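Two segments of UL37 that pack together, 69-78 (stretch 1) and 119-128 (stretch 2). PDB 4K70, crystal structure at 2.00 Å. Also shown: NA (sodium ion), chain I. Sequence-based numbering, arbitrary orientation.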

# COMPACT_ATOMS: atom_id res chain seq x y z
N ALA A 69 -25.80 19.47 14.87
CA ALA A 69 -26.94 18.76 14.28
C ALA A 69 -26.82 18.62 12.78
O ALA A 69 -27.05 17.54 12.22
CB ALA A 69 -28.23 19.46 14.64
N GLU A 70 -26.49 19.73 12.11
CA GLU A 70 -26.39 19.74 10.66
C GLU A 70 -25.20 18.93 10.10
O GLU A 70 -25.28 18.39 8.99
CB GLU A 70 -26.35 21.18 10.14
CG GLU A 70 -27.73 21.86 10.13
CD GLU A 70 -27.73 23.24 9.47
OE1 GLU A 70 -26.72 23.97 9.58
OE2 GLU A 70 -28.75 23.59 8.84
N ASN A 71 -24.11 18.85 10.86
CA ASN A 71 -22.91 18.13 10.40
C ASN A 71 -22.55 16.85 11.18
O ASN A 71 -21.44 16.31 11.04
CB ASN A 71 -21.72 19.08 10.38
CG ASN A 71 -21.98 20.30 9.53
OD1 ASN A 71 -21.75 20.29 8.32
ND2 ASN A 71 -22.47 21.36 10.16
N LEU A 72 -23.49 16.37 11.98
CA LEU A 72 -23.30 15.18 12.80
C LEU A 72 -22.94 13.96 11.96
O LEU A 72 -22.13 13.14 12.38
CB LEU A 72 -24.57 14.90 13.62
CG LEU A 72 -24.38 13.89 14.74
CD1 LEU A 72 -23.48 14.49 15.81
CD2 LEU A 72 -25.72 13.48 15.31
N ALA A 73 -23.55 13.83 10.79
CA ALA A 73 -23.24 12.68 9.95
C ALA A 73 -21.72 12.60 9.65
O ALA A 73 -21.09 11.56 9.82
CB ALA A 73 -24.05 12.72 8.67
N GLY A 74 -21.14 13.71 9.23
CA GLY A 74 -19.72 13.75 8.91
C GLY A 74 -18.83 13.63 10.12
O GLY A 74 -17.84 12.90 10.11
N LEU A 75 -19.20 14.33 11.19
CA LEU A 75 -18.44 14.27 12.43
C LEU A 75 -18.41 12.86 13.00
O LEU A 75 -17.40 12.44 13.54
CB LEU A 75 -19.02 15.24 13.47
CG LEU A 75 -18.93 16.73 13.14
CD1 LEU A 75 -19.69 17.55 14.19
CD2 LEU A 75 -17.46 17.15 13.07
N ALA A 76 -19.53 12.15 12.87
CA ALA A 76 -19.64 10.78 13.37
C ALA A 76 -18.81 9.81 12.54
O ALA A 76 -18.22 8.87 13.06
CB ALA A 76 -21.10 10.33 13.39
N LEU A 77 -18.76 10.04 11.24
CA LEU A 77 -18.02 9.17 10.34
C LEU A 77 -16.51 9.41 10.43
O LEU A 77 -15.72 8.52 10.10
CB LEU A 77 -18.48 9.39 8.89
CG LEU A 77 -19.54 8.50 8.26
CD1 LEU A 77 -20.35 7.75 9.30
CD2 LEU A 77 -20.44 9.33 7.36
N TRP A 78 -16.12 10.59 10.90
CA TRP A 78 -14.72 11.02 10.83
C TRP A 78 -13.77 10.13 11.62
O TRP A 78 -12.64 9.86 11.19
CB TRP A 78 -14.59 12.45 11.36
CG TRP A 78 -13.48 13.26 10.73
CD1 TRP A 78 -12.14 13.00 10.75
CD2 TRP A 78 -13.63 14.50 10.01
NE1 TRP A 78 -11.45 13.99 10.08
CE2 TRP A 78 -12.34 14.92 9.62
CE3 TRP A 78 -14.74 15.29 9.66
CZ2 TRP A 78 -12.13 16.10 8.90
CZ3 TRP A 78 -14.52 16.46 8.94
CH2 TRP A 78 -13.23 16.85 8.57
N GLY A 119 -23.53 16.92 6.14
CA GLY A 119 -24.86 16.48 6.52
C GLY A 119 -25.18 15.09 6.01
O GLY A 119 -24.35 14.45 5.35
N PRO A 120 -26.38 14.60 6.34
CA PRO A 120 -26.82 13.24 6.02
C PRO A 120 -27.00 13.01 4.53
O PRO A 120 -26.61 11.95 4.05
CB PRO A 120 -28.17 13.11 6.76
CG PRO A 120 -28.60 14.53 7.03
CD PRO A 120 -27.32 15.28 7.24
N ASP A 121 -27.57 13.97 3.81
CA ASP A 121 -27.75 13.85 2.36
C ASP A 121 -26.39 13.72 1.67
O ASP A 121 -26.20 12.89 0.79
CB ASP A 121 -28.44 15.09 1.78
CG ASP A 121 -29.85 15.31 2.35
OD1 ASP A 121 -30.41 14.39 3.00
OD2 ASP A 121 -30.39 16.42 2.12
N ALA A 122 -25.46 14.57 2.07
CA ALA A 122 -24.13 14.61 1.47
C ALA A 122 -23.35 13.34 1.81
O ALA A 122 -22.77 12.68 0.94
CB ALA A 122 -23.39 15.83 1.95
N MET A 123 -23.35 12.99 3.09
CA MET A 123 -22.60 11.81 3.52
C MET A 123 -23.16 10.52 2.91
O MET A 123 -22.40 9.65 2.51
CB MET A 123 -22.49 11.75 5.04
CG MET A 123 -21.58 12.85 5.61
SD MET A 123 -19.83 12.80 5.06
CE MET A 123 -19.88 13.83 3.59
N PHE A 124 -24.48 10.41 2.81
CA PHE A 124 -25.09 9.24 2.19
C PHE A 124 -24.64 9.10 0.75
O PHE A 124 -24.25 8.02 0.32
CB PHE A 124 -26.62 9.31 2.25
CG PHE A 124 -27.30 8.11 1.64
CD1 PHE A 124 -27.41 6.93 2.36
CD2 PHE A 124 -27.79 8.16 0.35
CE1 PHE A 124 -28.01 5.81 1.80
CE2 PHE A 124 -28.39 7.04 -0.22
CZ PHE A 124 -28.50 5.87 0.50
N ARG A 125 -24.71 10.19 -0.00
CA ARG A 125 -24.33 10.18 -1.41
C ARG A 125 -22.84 9.89 -1.63
O ARG A 125 -22.50 8.98 -2.38
CB ARG A 125 -24.74 11.51 -2.08
CG ARG A 125 -24.53 11.56 -3.60
CD ARG A 125 -24.94 12.93 -4.21
NE ARG A 125 -24.16 14.03 -3.65
CZ ARG A 125 -24.65 14.98 -2.86
NH1 ARG A 125 -25.94 14.99 -2.54
NH2 ARG A 125 -23.84 15.93 -2.40
N LEU A 126 -21.96 10.67 -1.01
CA LEU A 126 -20.52 10.51 -1.24
C LEU A 126 -19.97 9.19 -0.70
O LEU A 126 -19.16 8.55 -1.36
CB LEU A 126 -19.71 11.67 -0.65
CG LEU A 126 -19.85 13.02 -1.35
CD1 LEU A 126 -19.01 14.08 -0.64
CD2 LEU A 126 -19.47 12.93 -2.83
N VAL A 127 -20.40 8.77 0.49
CA VAL A 127 -19.85 7.55 1.06
C VAL A 127 -20.34 6.32 0.31
O VAL A 127 -19.60 5.36 0.11
CB VAL A 127 -20.07 7.44 2.59
CG1 VAL A 127 -19.44 6.16 3.14
CG2 VAL A 127 -19.47 8.67 3.29
N SER A 128 -21.60 6.36 -0.13
CA SER A 128 -22.12 5.32 -1.01
C SER A 128 -21.27 5.21 -2.26
O SER A 128 -20.90 4.12 -2.66
CB SER A 128 -23.57 5.63 -1.40
OG SER A 128 -24.46 5.37 -0.32
NA NA I . -30.39 12.01 4.52
O HOH W 1 -32.48 11.68 6.01

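The two helices run in broadly the same direction, their axes 37° apart and 8.2 Å apart at closest approach, and no hydrogen bond joins them. The contact is small, 280 Å² summed over both sides, and depends on close packing.

Apolar contacts supply most of it. A73 and L77, one helical turn apart, both direct their CA-to-CB bonds toward the second helix, where M123 and V127 have the same spacing and also point across. The methyl of A73 is short enough to let the backbone at the start of the second helix come near: A73 CB lies 3.7 Å from G119 C and 3.9 Å from M123 CG. P120 adds its ring carbon CD, 4.4 Å from A73 CB. Farther along, the longer L77 reaches across the gap, placing CD2 3.9 Å from M123 CB and 4.2 Å from V127 CG2. M123 thus touches both A73 and L77 with the base of its flexible side chain, while its end leads away.

Backbone contacts matter most at the start of the second helix, where the CA atoms of N71 and G119 are 4.6 Å apart. G119 CA approaches E70 O at 3.2 Å in a CA-H...O contact; the 123° angle at hydrogen is far from linear. Glycine suits this site, since an ideal CB would sit 3.2 Å from E70 O and clash with P120 CD at 2.9 Å. G119 also sits at the N-cap position, and its O accepts the first helical hydrogen bond, from M123 N at 2.9 Å. On the first helix G74, which has no side chain, brings its N to 3.7 Å from M123 CG.

Polar side chains play little part in this packing. D121 points away from the first helix and binds sodium through OD1 at 2.8 Å from NA, whereas the carboxylate of E70 is hydrogen-bonded elsewhere in the structure.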